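Side-chain contact in trichomaglin (Trichosanthes lepiniana, PDB 1SGL), which is an S-like ribonuclease of the T2 family and probably cleaves RNA: residues Gly73-Tyr78 with Lys122-Phe127. Numbering follows the deposited sequence.
Sequences GKLVEY and KTLKLF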
ATOM      1  N   GLY A  73     -16.704   2.716  -2.834  1.00 27.99           N
ATOM      2  CA  GLY A  73     -16.440   3.936  -2.092  1.00 26.06           C
ATOM      3  C   GLY A  73     -15.147   3.852  -1.309  1.00 26.76           C
ATOM      4  O   GLY A  73     -14.354   4.786  -1.303  1.00 26.90           O
ATOM      5  N   LYS A  74     -14.928   2.716  -0.658  1.00 26.09           N
ATOM      6  CA  LYS A  74     -13.724   2.521   0.128  1.00 26.66           C
ATOM      7  C   LYS A  74     -12.471   2.447  -0.740  1.00 25.00           C
ATOM      8  O   LYS A  74     -11.429   2.961  -0.356  1.00 24.36           O
ATOM      9  CB  LYS A  74     -13.880   1.269   0.994  1.00 27.90           C
ATOM     10  CG  LYS A  74     -15.065   1.387   1.952  1.00 32.27           C
ATOM     11  CD  LYS A  74     -15.334   0.108   2.747  1.00 35.46           C
ATOM     12  CE  LYS A  74     -14.284  -0.113   3.816  1.00 37.92           C
ATOM     13  NZ  LYS A  74     -14.723  -1.159   4.780  1.00 41.46           N
ATOM     14  N   LEU A  75     -12.573   1.832  -1.917  1.00 24.22           N
ATOM     15  CA  LEU A  75     -11.415   1.734  -2.802  1.00 24.25           C
ATOM     16  C   LEU A  75     -10.988   3.099  -3.325  1.00 23.25           C
ATOM     17  O   LEU A  75      -9.802   3.396  -3.395  1.00 21.97           O
ATOM     18  CB  LEU A  75     -11.696   0.803  -3.989  1.00 23.77           C
ATOM     19  CG  LEU A  75     -11.840  -0.689  -3.668  1.00 26.77           C
ATOM     20  CD1 LEU A  75     -12.063  -1.480  -4.957  1.00 24.22           C
ATOM     21  CD2 LEU A  75     -10.586  -1.176  -2.961  1.00 25.17           C
ATOM     22  N   VAL A  76     -11.960   3.927  -3.698  1.00 23.83           N
ATOM     23  CA  VAL A  76     -11.664   5.256  -4.220  1.00 25.21           C
ATOM     24  C   VAL A  76     -10.989   6.121  -3.160  1.00 25.84           C
ATOM     25  O   VAL A  76     -10.103   6.916  -3.459  1.00 25.39           O
ATOM     26  CB  VAL A  76     -12.955   5.953  -4.707  1.00 26.44           C
ATOM     27  CG1 VAL A  76     -12.704   7.437  -4.939  1.00 28.06           C
ATOM     28  CG2 VAL A  76     -13.432   5.299  -6.000  1.00 27.73           C
ATOM     29  N   GLU A  77     -11.393   5.947  -1.911  1.00 25.91           N
ATOM     30  CA  GLU A  77     -10.818   6.737  -0.841  1.00 27.90           C
ATOM     31  C   GLU A  77      -9.497   6.171  -0.306  1.00 26.33           C
ATOM     32  O   GLU A  77      -8.542   6.914  -0.089  1.00 23.66           O
ATOM     33  CB  GLU A  77     -11.811   6.854   0.314  1.00 30.57           C
ATOM     34  CG  GLU A  77     -11.575   8.083   1.181  1.00 36.44           C
ATOM     35  CD  GLU A  77     -12.077   7.904   2.597  1.00 38.23           C
ATOM     36  OE1 GLU A  77     -13.217   7.412   2.778  1.00 40.00           O
ATOM     37  OE2 GLU A  77     -11.325   8.265   3.528  1.00 40.86           O
ATOM     38  N   TYR A  78      -9.436   4.858  -0.110  1.00 23.52           N
ATOM     39  CA  TYR A  78      -8.234   4.247   0.454  1.00 23.36           C
ATOM     40  C   TYR A  78      -7.273   3.551  -0.498  1.00 22.03           C
ATOM     41  O   TYR A  78      -6.151   3.224  -0.112  1.00 20.91           O
ATOM     42  CB  TYR A  78      -8.648   3.267   1.548  1.00 25.57           C
ATOM     43  CG  TYR A  78      -9.408   3.928   2.664  1.00 26.97           C
ATOM     44  CD1 TYR A  78     -10.708   3.543   2.969  1.00 28.56           C
ATOM     45  CD2 TYR A  78      -8.824   4.940   3.419  1.00 28.81           C
ATOM     46  CE1 TYR A  78     -11.413   4.143   4.003  1.00 30.74           C
ATOM     47  CE2 TYR A  78      -9.520   5.551   4.457  1.00 31.92           C
ATOM     48  CZ  TYR A  78     -10.815   5.145   4.742  1.00 32.94           C
ATOM     49  OH  TYR A  78     -11.513   5.744   5.768  1.00 36.74           O
ATOM     50  N   LYS A 122     -10.355  -8.770   2.013  1.00 25.66           N
ATOM     51  CA  LYS A 122      -9.263  -9.036   2.947  1.00 26.14           C
ATOM     52  C   LYS A 122      -8.264  -7.890   3.013  1.00 24.58           C
ATOM     53  O   LYS A 122      -7.798  -7.520   4.088  1.00 24.12           O
ATOM     54  CB  LYS A 122      -8.513 -10.307   2.556  1.00 27.91           C
ATOM     55  CG  LYS A 122      -8.037 -11.089   3.758  1.00 32.19           C
ATOM     56  CD  LYS A 122      -9.244 -11.701   4.460  1.00 35.46           C
ATOM     57  CE  LYS A 122      -8.932 -12.096   5.889  1.00 37.48           C
ATOM     58  NZ  LYS A 122      -8.641 -10.897   6.722  1.00 40.26           N
ATOM     59  N   THR A 123      -7.918  -7.340   1.859  1.00 23.07           N
ATOM     60  CA  THR A 123      -6.967  -6.247   1.827  1.00 21.90           C
ATOM     61  C   THR A 123      -7.496  -5.036   2.598  1.00 21.17           C
ATOM     62  O   THR A 123      -6.764  -4.417   3.364  1.00 19.76           O
ATOM     63  CB  THR A 123      -6.635  -5.854   0.381  1.00 21.53           C
ATOM     64  OG1 THR A 123      -6.038  -6.977  -0.291  1.00 20.98           O
ATOM     65  CG2 THR A 123      -5.661  -4.678   0.360  1.00 20.61           C
ATOM     66  N   LEU A 124      -8.772  -4.713   2.410  1.00 22.05           N
ATOM     67  CA  LEU A 124      -9.373  -3.579   3.109  1.00 23.33           C
ATOM     68  C   LEU A 124      -9.504  -3.838   4.613  1.00 24.02           C
ATOM     69  O   LEU A 124      -9.283  -2.937   5.427  1.00 23.29           O
ATOM     70  CB  LEU A 124     -10.745  -3.258   2.509  1.00 23.37           C
ATOM     71  CG  LEU A 124     -10.674  -2.575   1.136  1.00 23.46           C
ATOM     72  CD1 LEU A 124     -12.060  -2.493   0.516  1.00 24.42           C
ATOM     73  CD2 LEU A 124     -10.080  -1.179   1.299  1.00 22.21           C
ATOM     74  N   LYS A 125      -9.856  -5.065   4.984  1.00 24.04           N
ATOM     75  CA  LYS A 125      -9.992  -5.408   6.396  1.00 26.40           C
ATOM     76  C   LYS A 125      -8.667  -5.215   7.116  1.00 25.16           C
ATOM     77  O   LYS A 125      -8.626  -4.641   8.201  1.00 25.91           O
ATOM     78  CB  LYS A 125     -10.443  -6.862   6.567  1.00 29.07           C
ATOM     79  CG  LYS A 125     -11.900  -7.117   6.217  1.00 34.08           C
ATOM     80  CD  LYS A 125     -12.250  -8.615   6.274  1.00 37.86           C
ATOM     81  CE  LYS A 125     -12.106  -9.193   7.681  1.00 41.15           C
ATOM     82  NZ  LYS A 125     -10.719  -9.109   8.234  1.00 43.13           N
ATOM     83  N   LEU A 126      -7.586  -5.700   6.511  1.00 24.09           N
ATOM     84  CA  LEU A 126      -6.269  -5.572   7.119  1.00 24.17           C
ATOM     85  C   LEU A 126      -5.852  -4.117   7.263  1.00 22.83           C
ATOM     86  O   LEU A 126      -5.278  -3.737   8.274  1.00 22.21           O
ATOM     87  CB  LEU A 126      -5.218  -6.327   6.301  1.00 23.96           C
ATOM     88  CG  LEU A 126      -5.320  -7.853   6.356  1.00 25.31           C
ATOM     89  CD1 LEU A 126      -4.233  -8.468   5.489  1.00 25.37           C
ATOM     90  CD2 LEU A 126      -5.186  -8.318   7.793  1.00 25.32           C
ATOM     91  N   PHE A 127      -6.140  -3.309   6.249  1.00 22.73           N
ATOM     92  CA  PHE A 127      -5.787  -1.897   6.289  1.00 24.02           C
ATOM     93  C   PHE A 127      -6.500  -1.182   7.437  1.00 24.88           C
ATOM     94  O   PHE A 127      -5.887  -0.390   8.153  1.00 25.12           O
ATOM     95  CB  PHE A 127      -6.158  -1.220   4.968  1.00 23.82           C
ATOM     96  CG  PHE A 127      -5.882   0.261   4.939  1.00 23.71           C
ATOM     97  CD1 PHE A 127      -4.590   0.738   4.745  1.00 23.56           C
ATOM     98  CD2 PHE A 127      -6.921   1.178   5.092  1.00 23.46           C
ATOM     99  CE1 PHE A 127      -4.333   2.108   4.699  1.00 23.95           C
ATOM    100  CE2 PHE A 127      -6.676   2.550   5.050  1.00 23.88           C
ATOM    101  CZ  PHE A 127      -5.379   3.018   4.852  1.00 23.68           C
TER
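The backbone N of Tyr78 donates to Lys74 O at 2.8 Å, and this helical turn places both residues opposite Leu124 and Phe127. In the alpha+beta fold of the ribonuclease T2 family, segments 73-78 and 122-127, from helices 72-78 and 116-129, run at 56° to each other, and they illustrate how well-separated helices can meet through side chains, without a hydrogen bond between them. The segment axes come no closer than 11.5 Å. Nearer the start of the short helix, the CD1 methyl of Leu124 reaches Leu75 CD2 at 4.0 Å, the two leucines crossing at roughly a right angle, while Lys74 CB lies 4.2 Å from the same methyl. One turn on, Phe127 points its CG anti to the backbone N (chi1 178°), which carries the phenyl across to Tyr78. The rings meet obliquely, planes at 47°, with Phe127 CE2 3.6 Å from Tyr78 CD2. Replacing Tyr78 with alanine would remove the ring, and Phe127 CE2 would probably be left facing a gap, its phenyl less firmly held on that side. Ile42 of strand 40-47 touches both Leu124 and Phe127, linking the pair to the central sheet. On one face of the Tyr78 ring, toward its rim, Glu77 CD sits 3.7 Å above the plane.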